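Local coordinates for protein putative alkaline phosphatase (Pseudomonas fluorescens, PDB 4F1V) that binds phosphate with high affinity in the periplasm and probably delivers it to the PstSACB ABC transporter for import, at residues A[2-7]-A[43-48]; A[27-32]-A[47-52]; A[31-36]-A[60-65]; A[88-93]-A[294-299]; A[151-156]-A[167-172]. All blocks are in the same frame, centred on the assembly; numbering follows the deposited sequence.

Contact 1 of 5, residues A[2-7]-A[43-48]; sequences DINGGG and NDYTKF
Phe48 lays its ring against the backbone of strand 5-7, the first strand of a domain of the periplasmic phosphate-binding protein (venus flytrap) fold. Its CG stands anti to the carbonyl carbon (chi1 -70°), and from there the ring reaches across to the glycine run Gly5-Gly6-Gly7. Followed outward from CB, the ring brings CD1 near Gly6 CA and CD2 near Gly5 O. Farther out, CE1 lies over Gly6 C and CE2 over Gly5 C, and the tip, Phe48 CZ, rests 3.2 Å from Gly6 N. Gly6 CA sits over the ring face in a CH-pi contact, 3.9 Å from the centroid of the Phe48 ring and 28° off the normal. Asn4 O meets the ring edge in plane. A side chain on Gly6 would run into CE1, which makes the bare backbone a condition of this fit. An alanine in place of Phe48 would probably leave a gap over Gly5 and Gly6 and take the aromatic cover off the strand. Toward the start of the segment, Asn4 and Tyr45 cross at about a right angle, with amide and ring planes 67° apart; Asn4 CB meets the edge of the Tyr45 ring at CE2, 3.9 Å away. Asn4 ND2 is bonded to Asn56 O, which fixes the turn of the amide. The other end of that amide is bridged to the tyrosine by one water, which donates to Asn4 OD1 at 2.8 Å and lies 2.8 Å from Tyr45 OH, in the plane of the ring.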
# COMPACT_ATOMS: atom_id res chain seq x y z
N ASP A 2 2.11 -22.38 13.25
CA ASP A 2 1.85 -20.94 13.27
C ASP A 2 1.22 -20.55 11.91
O ASP A 2 1.41 -21.12 10.86
CB ASP A 2 3.08 -20.14 13.49
CG ASP A 2 3.49 -19.99 15.03
OD1 ASP A 2 4.52 -19.33 15.25
OD2 ASP A 2 2.73 -20.40 15.97
N ILE A 3 0.49 -19.43 11.99
CA ILE A 3 -0.07 -18.72 10.82
C ILE A 3 0.97 -17.83 10.20
O ILE A 3 1.53 -16.95 10.90
CB ILE A 3 -1.25 -17.79 11.39
CG1 ILE A 3 -2.41 -18.57 12.00
CG2 ILE A 3 -1.72 -16.84 10.29
CD1 ILE A 3 -3.12 -19.47 11.02
N ASN A 4 1.27 -18.04 8.94
CA ASN A 4 2.36 -17.36 8.28
C ASN A 4 1.84 -16.30 7.27
O ASN A 4 1.11 -16.66 6.32
CB ASN A 4 3.22 -18.36 7.52
CG ASN A 4 3.80 -19.40 8.44
OD1 ASN A 4 4.41 -19.08 9.45
ND2 ASN A 4 3.61 -20.67 8.09
N GLY A 5 2.28 -15.06 7.45
CA GLY A 5 1.96 -13.96 6.55
C GLY A 5 3.21 -13.15 6.19
O GLY A 5 4.27 -13.20 6.78
N GLY A 6 3.02 -12.32 5.16
CA GLY A 6 4.11 -11.53 4.59
C GLY A 6 3.62 -10.84 3.34
O GLY A 6 2.47 -10.98 2.94
N GLY A 7 4.55 -10.08 2.70
CA GLY A 7 4.20 -9.36 1.49
C GLY A 7 4.70 -7.94 1.54
O GLY A 7 5.89 -7.67 1.80
N ASN A 43 0.11 -20.80 -2.56
CA ASN A 43 0.58 -21.43 -1.35
C ASN A 43 2.08 -21.77 -1.43
O ASN A 43 2.48 -22.91 -1.23
CB ASN A 43 -0.26 -22.66 -0.96
CG ASN A 43 0.10 -23.15 0.44
OD1 ASN A 43 0.43 -22.32 1.30
ND2 ASN A 43 -0.02 -24.44 0.67
N ASP A 44 2.86 -20.74 -1.73
CA ASP A 44 4.28 -20.90 -2.01
C ASP A 44 5.11 -20.10 -1.02
O ASP A 44 5.37 -18.91 -1.20
CB ASP A 44 4.59 -20.47 -3.43
CG ASP A 44 6.07 -20.60 -3.79
OD1 ASP A 44 6.83 -21.15 -2.98
OD2 ASP A 44 6.38 -20.14 -4.93
N TYR A 45 5.53 -20.80 0.04
CA TYR A 45 6.29 -20.13 1.11
C TYR A 45 7.66 -19.64 0.70
O TYR A 45 8.23 -18.75 1.32
CB TYR A 45 6.42 -21.10 2.31
CG TYR A 45 6.91 -20.47 3.59
CD1 TYR A 45 8.26 -20.49 3.94
CD2 TYR A 45 6.04 -19.82 4.45
CE1 TYR A 45 8.73 -19.90 5.08
CE2 TYR A 45 6.48 -19.21 5.61
CZ TYR A 45 7.85 -19.25 5.93
OH TYR A 45 8.35 -18.68 7.06
N THR A 46 8.18 -20.16 -0.43
CA THR A 46 9.47 -19.67 -0.89
C THR A 46 9.47 -18.20 -1.32
O THR A 46 10.49 -17.55 -1.37
CB THR A 46 10.07 -20.49 -2.04
OG1 THR A 46 9.40 -20.25 -3.28
CG2 THR A 46 10.16 -21.98 -1.73
N LYS A 47 8.25 -17.65 -1.57
CA LYS A 47 8.08 -16.22 -1.85
C LYS A 47 8.27 -15.35 -0.60
O LYS A 47 8.54 -14.15 -0.72
CB LYS A 47 6.73 -16.00 -2.52
CG LYS A 47 6.45 -16.69 -3.83
CD LYS A 47 7.32 -16.11 -4.92
CE LYS A 47 7.64 -17.11 -6.02
NZ LYS A 47 7.75 -16.34 -7.31
N PHE A 48 8.11 -15.98 0.55
CA PHE A 48 8.42 -15.34 1.85
C PHE A 48 9.89 -15.57 2.23
O PHE A 48 10.58 -14.62 2.60
CB PHE A 48 7.52 -15.84 2.96
CG PHE A 48 6.07 -15.40 2.92
CD1 PHE A 48 5.58 -14.40 2.08
CD2 PHE A 48 5.16 -15.99 3.81
CE1 PHE A 48 4.26 -14.04 2.08
CE2 PHE A 48 3.85 -15.62 3.83
CZ PHE A 48 3.37 -14.65 2.97
O HOH W 1 6.53 -17.41 8.73

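Contact 2 of 5, residues A[27-32]-A[47-52]; sequences QYIGVG and KFQAGV. With PI (hydrogenphosphate ion), chain B.
Ile29 overlaps the backbone and side chains of Phe48 and Gln49 with its two branches. CG2, anti to the backbone N, presses on the carbonyl of Phe48, with CG2 3.4 Å from Phe48 O. The other branch starts beside the backbone N: CG1 is anti to the carbonyl carbon (chi1 -58°), and its terminal CD1 lies 4.0 Å from Phe48 CB. The same methyl meets the Gln49 chain, which is extended beyond CG and crosses Ile29 at about a right angle; Ile29 CD1 is 3.7 Å from Gln49 NE2 and near CG. Two residues on, Val31 straddles two successive carbonyls. Its CG2 is 3.4 Å from Lys47 O, its CG1 3.5 Å from Phe48 O, and CG2 also touches Phe48 CD1 at 4.1 Å, the side chains crossing at about a right angle. No hydrogen bond joins the segments, so they are held by methyl groups packed on peptide oxygens, on CB and CD1 of Phe48, and on the Gln49 chain. Beyond Phe48 the chain folds back in a type II turn closed by Val52 N to Gln49 O. Segment 27-32 leads from the edge strand 29-30 of the five-stranded sheet, bonded to Gly5 and Gly7 of strand 5-7, into Gly32, the N-cap of helix 33-42 in the phosphate pocket; residues 47-52 flank that strand, and Lys47 and Phe48 also lean on Ala39 of the helix.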
# COMPACT_ATOMS: atom_id res chain seq x y z
N GLN A 27 5.90 -13.95 12.93
CA GLN A 27 6.23 -12.56 12.63
C GLN A 27 6.14 -12.38 11.09
O GLN A 27 6.57 -13.16 10.27
CB GLN A 27 7.61 -12.24 13.16
CG GLN A 27 7.78 -12.25 14.69
CD GLN A 27 6.72 -11.33 15.36
OE1 GLN A 27 6.76 -10.08 15.18
NE2 GLN A 27 5.84 -11.89 16.16
N TYR A 28 5.60 -11.19 10.72
CA TYR A 28 5.36 -10.82 9.33
C TYR A 28 6.67 -10.68 8.56
O TYR A 28 7.66 -10.13 9.08
CB TYR A 28 4.65 -9.43 9.32
CG TYR A 28 4.29 -8.90 7.96
CD1 TYR A 28 3.11 -9.33 7.35
CD2 TYR A 28 5.09 -7.98 7.27
CE1 TYR A 28 2.73 -8.80 6.10
CE2 TYR A 28 4.72 -7.46 6.04
CZ TYR A 28 3.53 -7.87 5.48
OH TYR A 28 3.09 -7.35 4.28
N ILE A 29 6.68 -11.15 7.34
CA ILE A 29 7.86 -11.14 6.49
C ILE A 29 7.69 -10.17 5.29
O ILE A 29 6.82 -10.41 4.42
CB ILE A 29 8.19 -12.57 5.98
CG1 ILE A 29 8.42 -13.52 7.18
CG2 ILE A 29 9.36 -12.55 5.02
CD1 ILE A 29 8.41 -14.98 6.81
N GLY A 30 8.46 -9.11 5.26
CA GLY A 30 8.31 -8.09 4.20
C GLY A 30 9.15 -8.45 2.99
O GLY A 30 10.41 -8.50 3.06
N VAL A 31 8.50 -8.71 1.85
CA VAL A 31 9.11 -9.13 0.59
C VAL A 31 8.59 -8.39 -0.61
O VAL A 31 9.06 -8.67 -1.71
CB VAL A 31 8.99 -10.67 0.39
CG1 VAL A 31 9.90 -11.44 1.34
CG2 VAL A 31 7.52 -11.13 0.53
N GLY A 32 7.62 -7.47 -0.46
CA GLY A 32 6.99 -6.82 -1.60
C GLY A 32 5.60 -7.41 -1.86
O GLY A 32 5.36 -8.59 -1.65
N LYS A 47 8.25 -17.65 -1.57
CA LYS A 47 8.08 -16.22 -1.85
C LYS A 47 8.27 -15.35 -0.60
O LYS A 47 8.54 -14.15 -0.72
CB LYS A 47 6.73 -16.00 -2.52
CG LYS A 47 6.45 -16.69 -3.83
CD LYS A 47 7.32 -16.11 -4.92
CE LYS A 47 7.64 -17.11 -6.02
NZ LYS A 47 7.75 -16.34 -7.31
N PHE A 48 8.11 -15.98 0.55
CA PHE A 48 8.42 -15.34 1.85
C PHE A 48 9.89 -15.57 2.23
O PHE A 48 10.58 -14.62 2.60
CB PHE A 48 7.52 -15.84 2.96
CG PHE A 48 6.07 -15.40 2.92
CD1 PHE A 48 5.58 -14.40 2.08
CD2 PHE A 48 5.16 -15.99 3.81
CE1 PHE A 48 4.26 -14.04 2.08
CE2 PHE A 48 3.85 -15.62 3.83
CZ PHE A 48 3.37 -14.65 2.97
N GLN A 49 10.31 -16.85 2.22
CA GLN A 49 11.66 -17.20 2.60
C GLN A 49 12.22 -18.07 1.53
O GLN A 49 11.88 -19.29 1.39
CB GLN A 49 11.75 -17.90 3.96
CG GLN A 49 11.25 -17.07 5.12
CD GLN A 49 11.47 -17.72 6.47
OE1 GLN A 49 11.60 -18.95 6.58
NE2 GLN A 49 11.53 -16.91 7.49
N ALA A 50 13.11 -17.52 0.74
CA ALA A 50 13.71 -18.29 -0.36
C ALA A 50 14.33 -19.54 0.26
O ALA A 50 14.92 -19.51 1.36
CB ALA A 50 14.81 -17.43 -1.01
N GLY A 51 14.19 -20.66 -0.40
CA GLY A 51 14.77 -21.93 0.04
C GLY A 51 14.02 -22.73 1.07
O GLY A 51 14.47 -23.80 1.48
N VAL A 52 12.86 -22.23 1.57
CA VAL A 52 12.10 -22.86 2.63
C VAL A 52 10.76 -23.30 2.10
O VAL A 52 9.96 -22.49 1.63
CB VAL A 52 11.95 -21.92 3.83
CG1 VAL A 52 11.16 -22.63 4.96
CG2 VAL A 52 13.29 -21.45 4.35
P PI B . 5.47 -2.78 -1.28
O1 PI B . 4.71 -3.75 -2.17
O2 PI B . 6.72 -3.43 -0.68
O3 PI B . 5.82 -1.50 -2.06
O4 PI B . 4.55 -2.39 -0.09

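Contact 3 of 5, residues A[31-36]-A[60-65]; sequences VGSGNG and AGSDSK. With PI (hydrogenphosphate ion), chain B.
The first turn of helix 33-42 lies beside the end of strand 59-62, with Ser33 CA 4.6 Å from Ser62 CA and Gly36 CA 5.2 Å from Ala60 CA. Ser33 carries the contact. Its OG, anti to the carbonyl carbon (chi1 -65°), takes the N-H of Asp63 at 2.9 Å and 158°. Ser33 OG donates in turn to phosphate O1 at 2.7 Å. Ser33 N also gives its hydrogen to O1, so one residue grips this oxygen twice at the N-terminal end of the helix, where the helix dipole would be expected to favour an anion. An alanine at Ser33 would probably leave Asp63 N without its acceptor and O1 with one bond fewer. Asp63 OD2 lies only 2.5 Å from phosphate O4, a spacing at which one of the two acid groups probably holds a proton and donates it; Thr294 holds OD1. Ser62 OG sits 3.3 Å from Ser33 CB and donates in plane to a lone pair of Ser64 O. One turn along the helix, Ala60 CB rests 3.3 Å from Gly36 O, and a side chain on Gly36 would press against Gly61 O. The phosphate site is completed by hydrogen bonds from Thr9, Leu10, Arg142, Ser146, Gly147 and Thr148. Strand 59-62 here lies between strands 5-7 and 291-299 of the sheet, and helix 33-42 packs against it with its start turned to the ligand.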
# COMPACT_ATOMS: atom_id res chain seq x y z
N VAL A 31 8.50 -8.71 1.85
CA VAL A 31 9.11 -9.13 0.59
C VAL A 31 8.59 -8.39 -0.61
O VAL A 31 9.06 -8.67 -1.71
CB VAL A 31 8.99 -10.67 0.39
CG1 VAL A 31 9.90 -11.44 1.34
CG2 VAL A 31 7.52 -11.13 0.53
N GLY A 32 7.62 -7.47 -0.46
CA GLY A 32 6.99 -6.82 -1.60
C GLY A 32 5.60 -7.41 -1.86
O GLY A 32 5.36 -8.59 -1.65
N SER A 33 4.72 -6.55 -2.39
CA SER A 33 3.37 -6.99 -2.65
C SER A 33 3.23 -8.04 -3.70
O SER A 33 2.40 -8.96 -3.59
CB SER A 33 2.46 -5.78 -3.02
OG SER A 33 2.30 -4.86 -1.96
N GLY A 34 4.01 -7.95 -4.79
CA GLY A 34 3.95 -9.00 -5.81
C GLY A 34 4.28 -10.38 -5.23
O GLY A 34 3.62 -11.39 -5.49
N ASN A 35 5.35 -10.42 -4.42
CA ASN A 35 5.73 -11.67 -3.76
C ASN A 35 4.64 -12.13 -2.78
O ASN A 35 4.39 -13.33 -2.66
CB ASN A 35 7.07 -11.52 -3.07
CG ASN A 35 8.21 -11.56 -4.03
OD1 ASN A 35 8.21 -12.37 -4.97
ND2 ASN A 35 9.23 -10.70 -3.83
N GLY A 36 4.03 -11.18 -2.05
CA GLY A 36 2.98 -11.56 -1.12
C GLY A 36 1.76 -12.19 -1.83
O GLY A 36 1.22 -13.21 -1.39
N ALA A 60 -1.52 -12.64 3.26
CA ALA A 60 -0.54 -11.69 2.72
C ALA A 60 -0.98 -10.24 3.00
O ALA A 60 -2.15 -9.92 3.03
CB ALA A 60 -0.33 -11.87 1.25
N GLY A 61 0.03 -9.38 3.15
CA GLY A 61 -0.16 -7.94 3.02
C GLY A 61 0.15 -7.50 1.60
O GLY A 61 1.13 -7.93 1.02
N SER A 62 -0.68 -6.61 1.03
CA SER A 62 -0.44 -6.11 -0.30
C SER A 62 -1.01 -4.70 -0.45
O SER A 62 -2.15 -4.47 -0.05
CB SER A 62 -1.10 -7.02 -1.34
OG SER A 62 -0.74 -6.56 -2.63
N ASP A 63 -0.26 -3.78 -1.05
CA ASP A 63 -0.78 -2.50 -1.50
C ASP A 63 -1.03 -2.49 -3.02
O ASP A 63 -1.34 -1.43 -3.59
CB ASP A 63 -0.00 -1.24 -0.99
CG ASP A 63 1.29 -1.61 -0.24
OD1 ASP A 63 1.31 -1.66 0.99
OD2 ASP A 63 2.27 -1.88 -0.99
N SER A 64 -0.91 -3.66 -3.64
CA SER A 64 -1.34 -3.91 -5.00
C SER A 64 -2.64 -4.73 -4.99
O SER A 64 -2.71 -5.80 -4.36
CB SER A 64 -0.28 -4.70 -5.78
OG SER A 64 -0.75 -5.17 -7.01
N LYS A 65 -3.68 -4.28 -5.68
CA LYS A 65 -4.91 -5.08 -5.78
C LYS A 65 -4.66 -6.39 -6.51
O LYS A 65 -3.84 -6.50 -7.42
CB LYS A 65 -5.99 -4.31 -6.52
CG LYS A 65 -6.62 -3.18 -5.66
CD LYS A 65 -7.91 -2.63 -6.17
CE LYS A 65 -9.14 -3.44 -6.21
NZ LYS A 65 -10.36 -2.48 -6.39
P PI B . 5.47 -2.78 -1.28
O1 PI B . 4.71 -3.75 -2.17
O2 PI B . 6.72 -3.43 -0.68
O3 PI B . 5.82 -1.50 -2.06
O4 PI B . 4.55 -2.39 -0.09

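Contact 4 of 5, residues A[88-93]-A[294-299]; sequences VPSVGT and TNLIFS
Val88 and Leu296 form an antiparallel hydrogen-bonded pair, joining edge strand 85-94 to strand 291-299 in the five-stranded sheet of this venus flytrap protein. The N-H and C=O of both residues are satisfied: Leu296 N reaches Val88 O at 2.7 Å, nearly along the C=O axis, and Val88 N gives its hydrogen to Leu296 O at 2.9 Å, in the carbonyl plane. Pro89, which has no N-H to offer, faces Asn295 as a non-hydrogen-bonded pair. Beyond it the register slips by one in a classic beta bulge, where Ser90 and Val91 both face Thr294. Thr294 O therefore receives two N-H groups, a good bond from Ser90 N at 2.8 Å and a weak one from Val91 N at 3.4 Å, and Thr294 N returns a bond to Val91 O at 3.1 Å. Pro89 O is taken up by Tyr319 OH. The side-chain oxygens turn to other partners: Ser90 OG, anti to the backbone N (chi1 179°), bonds to Tyr15 OH and His318 NE2, and Thr294 OG1 bonds to Asp63 OD1, making it a second-shell residue to the phosphate site. On its other side strand 291-299 is joined to strand 59-62, where Asn295 N bonds to Ser62. Val88 CG2 lies 3.9 Å from Leu296 CB, and Leu296 CD2 reaches diagonally to Ser90 CB at the bulge. Val91 and Thr294 lie side by side, pointing the same way, and their methyls are pressed tight, with Val91 CG2 3.5 Å from Thr294 CG2.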
# COMPACT_ATOMS: atom_id res chain seq x y z
N VAL A 88 -9.24 -7.19 1.92
CA VAL A 88 -9.87 -6.08 2.67
C VAL A 88 -8.81 -5.02 2.95
O VAL A 88 -7.66 -5.33 3.21
CB VAL A 88 -10.48 -6.49 4.01
CG1 VAL A 88 -11.82 -7.19 3.82
CG2 VAL A 88 -9.53 -7.39 4.85
N PRO A 89 -9.21 -3.73 2.95
CA PRO A 89 -8.26 -2.67 3.41
C PRO A 89 -7.84 -2.93 4.83
O PRO A 89 -8.67 -3.30 5.67
CB PRO A 89 -9.10 -1.40 3.31
CG PRO A 89 -9.99 -1.73 2.15
CD PRO A 89 -10.46 -3.15 2.49
N SER A 90 -6.57 -2.62 5.10
CA SER A 90 -6.00 -2.63 6.44
C SER A 90 -5.96 -1.24 7.07
O SER A 90 -6.53 -1.02 8.13
CB SER A 90 -4.61 -3.25 6.35
OG SER A 90 -4.02 -3.26 7.65
N VAL A 91 -5.30 -0.31 6.38
CA VAL A 91 -5.13 1.07 6.81
C VAL A 91 -5.05 1.97 5.55
O VAL A 91 -4.76 1.52 4.49
CB VAL A 91 -3.86 1.30 7.69
CG1 VAL A 91 -3.85 0.34 8.88
CG2 VAL A 91 -2.57 1.11 6.87
N GLY A 92 -5.30 3.30 5.80
CA GLY A 92 -4.96 4.29 4.76
C GLY A 92 -3.54 4.78 4.87
O GLY A 92 -2.94 4.74 5.98
N THR A 93 -3.01 5.29 3.79
CA THR A 93 -1.64 5.77 3.76
C THR A 93 -1.45 6.89 2.74
O THR A 93 -2.04 6.84 1.65
CB THR A 93 -0.64 4.59 3.42
OG1 THR A 93 0.69 5.01 3.61
CG2 THR A 93 -0.86 3.96 2.06
N THR A 294 -3.54 0.21 1.90
CA THR A 294 -2.82 -1.09 1.89
C THR A 294 -3.74 -2.13 2.53
O THR A 294 -4.54 -1.78 3.40
CB THR A 294 -1.46 -0.96 2.58
OG1 THR A 294 -0.78 -2.21 2.47
CG2 THR A 294 -1.53 -0.57 4.04
N ASN A 295 -3.63 -3.38 2.07
CA ASN A 295 -4.69 -4.39 2.22
C ASN A 295 -4.17 -5.69 2.82
O ASN A 295 -2.98 -5.98 2.85
CB ASN A 295 -5.33 -4.67 0.84
CG ASN A 295 -5.56 -3.37 0.10
OD1 ASN A 295 -6.21 -2.45 0.64
ND2 ASN A 295 -5.09 -3.29 -1.10
N LEU A 296 -5.17 -6.48 3.28
CA LEU A 296 -4.95 -7.88 3.74
C LEU A 296 -5.59 -8.84 2.72
O LEU A 296 -6.65 -8.55 2.15
CB LEU A 296 -5.68 -8.12 5.06
CG LEU A 296 -5.41 -7.17 6.24
CD1 LEU A 296 -6.21 -7.57 7.47
CD2 LEU A 296 -3.95 -7.07 6.54
N ILE A 297 -4.97 -10.01 2.56
CA ILE A 297 -5.52 -11.10 1.78
C ILE A 297 -5.46 -12.35 2.67
O ILE A 297 -4.39 -12.74 3.14
CB ILE A 297 -4.74 -11.34 0.49
CG1 ILE A 297 -4.74 -10.07 -0.39
CG2 ILE A 297 -5.32 -12.54 -0.30
CD1 ILE A 297 -3.69 -10.12 -1.50
N PHE A 298 -6.64 -12.94 2.94
CA PHE A 298 -6.82 -14.12 3.79
C PHE A 298 -7.70 -15.15 3.03
O PHE A 298 -8.29 -14.84 1.99
CB PHE A 298 -7.49 -13.75 5.12
CG PHE A 298 -6.56 -13.19 6.18
CD1 PHE A 298 -6.10 -11.87 6.14
CD2 PHE A 298 -6.10 -14.02 7.19
CE1 PHE A 298 -5.22 -11.40 7.12
CE2 PHE A 298 -5.21 -13.55 8.14
CZ PHE A 298 -4.79 -12.25 8.11
N SER A 299 -7.81 -16.35 3.62
CA SER A 299 -8.87 -17.30 3.21
C SER A 299 -10.07 -17.16 4.11
O SER A 299 -9.93 -16.93 5.32
CB SER A 299 -8.29 -18.72 3.30
OG SER A 299 -9.24 -19.66 2.76

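Contact 5 of 5, residues A[151-156]-A[167-172]; sequences LFTRFL and FAVTTT
Thr153 places OG1 between its backbone N and carbonyl carbon (chi1 64°), facing residues 168-170, while Leu156 holds CG anti to the carbonyl carbon and, with chi2 at 178°, extends CD1, which lies over the ring of Phe167. The contact packs helix 147-159, whose first turn holds phosphate-pocket residues Gly147 and Thr148, against the loop that follows it in this periplasmic binding-protein fold. Thr170 N donates to Thr153 OG1 at 3.1 Å. That hydroxyl is also bonded to Thr149 O one turn back in the helix, so it ties the loop backbone to the helix backbone through a single atom. Ala168 O lies 3.5 Å from Thr153 CB. At the far end, Leu156 lays CB against Phe167 CG at 3.7 Å and crosses the aromatic side chain obliquely with its CD1 over one face, offset toward the rim, in a CH-pi contact 18° off the ring normal. Phe177 meets this ring too, and Leu156 also touches Leu114 of helix 111-119. Thr170 opens an ST turn, its OG1 accepting from Thr172 N. On the more exposed side, Arg154 is extended from CG to NE and bends over at its end to form a salt bridge with Glu150 through NH2. Val169 packs against that arginine: its CG1 is 3.8 Å from Arg154 CG and sits over one face of the guanidinium, 4.0 Å above the plane and offset toward the rim.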
# COMPACT_ATOMS: atom_id res chain seq x y z
N LEU A 151 0.32 2.38 -5.90
CA LEU A 151 -0.34 3.55 -5.32
C LEU A 151 0.15 4.86 -5.97
O LEU A 151 -0.61 5.80 -6.20
CB LEU A 151 -0.11 3.61 -3.80
CG LEU A 151 -0.81 2.52 -2.99
CD1 LEU A 151 -0.43 2.67 -1.53
CD2 LEU A 151 -2.31 2.56 -3.19
N PHE A 152 1.45 4.93 -6.20
CA PHE A 152 2.08 6.15 -6.78
C PHE A 152 1.71 6.35 -8.26
O PHE A 152 1.39 7.46 -8.67
CB PHE A 152 3.59 6.06 -6.57
CG PHE A 152 4.35 7.30 -7.03
CD1 PHE A 152 4.05 8.57 -6.57
CD2 PHE A 152 5.41 7.17 -7.91
CE1 PHE A 152 4.75 9.69 -6.94
CE2 PHE A 152 6.15 8.29 -8.30
CZ PHE A 152 5.84 9.53 -7.83
N THR A 153 1.79 5.27 -9.02
CA THR A 153 1.46 5.38 -10.45
C THR A 153 -0.02 5.61 -10.67
O THR A 153 -0.39 6.22 -11.68
CB THR A 153 1.99 4.21 -11.27
OG1 THR A 153 1.36 2.96 -10.86
CG2 THR A 153 3.49 4.12 -11.23
N ARG A 154 -0.91 5.23 -9.75
CA ARG A 154 -2.31 5.68 -9.85
C ARG A 154 -2.38 7.20 -9.88
O ARG A 154 -3.17 7.81 -10.63
CB ARG A 154 -3.16 5.11 -8.71
CG ARG A 154 -3.44 3.60 -8.88
CD ARG A 154 -4.41 3.09 -7.79
NE ARG A 154 -4.59 1.67 -7.79
CZ ARG A 154 -5.18 0.95 -8.75
NH1 ARG A 154 -5.84 1.54 -9.71
NH2 ARG A 154 -5.18 -0.40 -8.62
N PHE A 155 -1.58 7.86 -9.01
CA PHE A 155 -1.62 9.33 -8.90
C PHE A 155 -1.05 9.94 -10.19
O PHE A 155 -1.63 10.85 -10.81
CB PHE A 155 -0.85 9.79 -7.67
CG PHE A 155 -0.90 11.28 -7.50
CD1 PHE A 155 -2.03 11.87 -6.96
CD2 PHE A 155 0.14 12.13 -7.84
CE1 PHE A 155 -2.13 13.24 -6.76
CE2 PHE A 155 0.06 13.52 -7.67
CZ PHE A 155 -1.08 14.05 -7.13
N LEU A 156 0.12 9.45 -10.65
CA LEU A 156 0.73 9.97 -11.87
C LEU A 156 -0.22 9.77 -13.07
O LEU A 156 -0.36 10.66 -13.93
CB LEU A 156 2.07 9.31 -12.12
CG LEU A 156 3.13 9.46 -11.03
CD1 LEU A 156 4.38 8.70 -11.45
CD2 LEU A 156 3.44 10.92 -10.71
N PHE A 167 1.86 7.91 -18.02
CA PHE A 167 2.12 6.91 -17.00
C PHE A 167 0.97 5.90 -16.88
O PHE A 167 -0.18 6.29 -16.66
CB PHE A 167 2.29 7.55 -15.59
CG PHE A 167 3.50 8.44 -15.43
CD1 PHE A 167 4.73 7.85 -15.08
CD2 PHE A 167 3.47 9.81 -15.63
CE1 PHE A 167 5.81 8.65 -14.89
CE2 PHE A 167 4.58 10.61 -15.42
CZ PHE A 167 5.78 10.02 -15.07
N ALA A 168 1.27 4.64 -16.99
CA ALA A 168 0.35 3.52 -16.76
C ALA A 168 0.38 3.19 -15.26
O ALA A 168 1.41 3.23 -14.59
CB ALA A 168 0.78 2.30 -17.58
N VAL A 169 -0.80 2.75 -14.76
CA VAL A 169 -0.87 2.10 -13.47
C VAL A 169 -0.19 0.76 -13.51
O VAL A 169 -0.51 -0.08 -14.38
CB VAL A 169 -2.32 1.94 -13.01
CG1 VAL A 169 -2.34 1.28 -11.62
CG2 VAL A 169 -3.04 3.29 -13.00
N THR A 170 0.78 0.50 -12.64
CA THR A 170 1.56 -0.73 -12.67
C THR A 170 2.16 -0.96 -11.28
O THR A 170 2.25 -0.04 -10.47
CB THR A 170 2.66 -0.65 -13.75
OG1 THR A 170 3.34 -1.87 -13.80
CG2 THR A 170 3.62 0.53 -13.55
N THR A 171 2.67 -2.18 -11.08
CA THR A 171 3.50 -2.50 -9.92
C THR A 171 4.99 -2.41 -10.23
O THR A 171 5.79 -2.50 -9.31
CB THR A 171 3.19 -3.88 -9.34
OG1 THR A 171 3.66 -4.91 -10.21
CG2 THR A 171 1.72 -4.07 -9.01
N THR A 172 5.37 -2.22 -11.50
CA THR A 172 6.79 -2.16 -11.91
C THR A 172 7.06 -0.78 -12.52
O THR A 172 6.75 -0.51 -13.69
CB THR A 172 7.12 -3.27 -12.88
OG1 THR A 172 6.25 -3.29 -14.00
CG2 THR A 172 7.04 -4.66 -12.18

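How the contacts relate
Contacts 1 to 4 meet on one five-stranded sheet, while contact 5 lies on helix 147-159 across the phosphate. Contacts 1 and 2, centres about 6 Å apart, share Lys47 and Phe48, and Gly7 O probably accepts hydrogen bonds from Val31 N and Gly32 N. Contact 2 passes into contact 3 through Val31 and Gly32, which brings the chain to the ligand. Contacts 3 and 4 join where Asp63 meets Thr294 and where Ser62 O lies 2.8 Å from Asn295 N. Contact 5 touches contact 3 at Ser64 OG and Thr171 CG2, 3.4 Å apart, though their centres are about 15 Å apart.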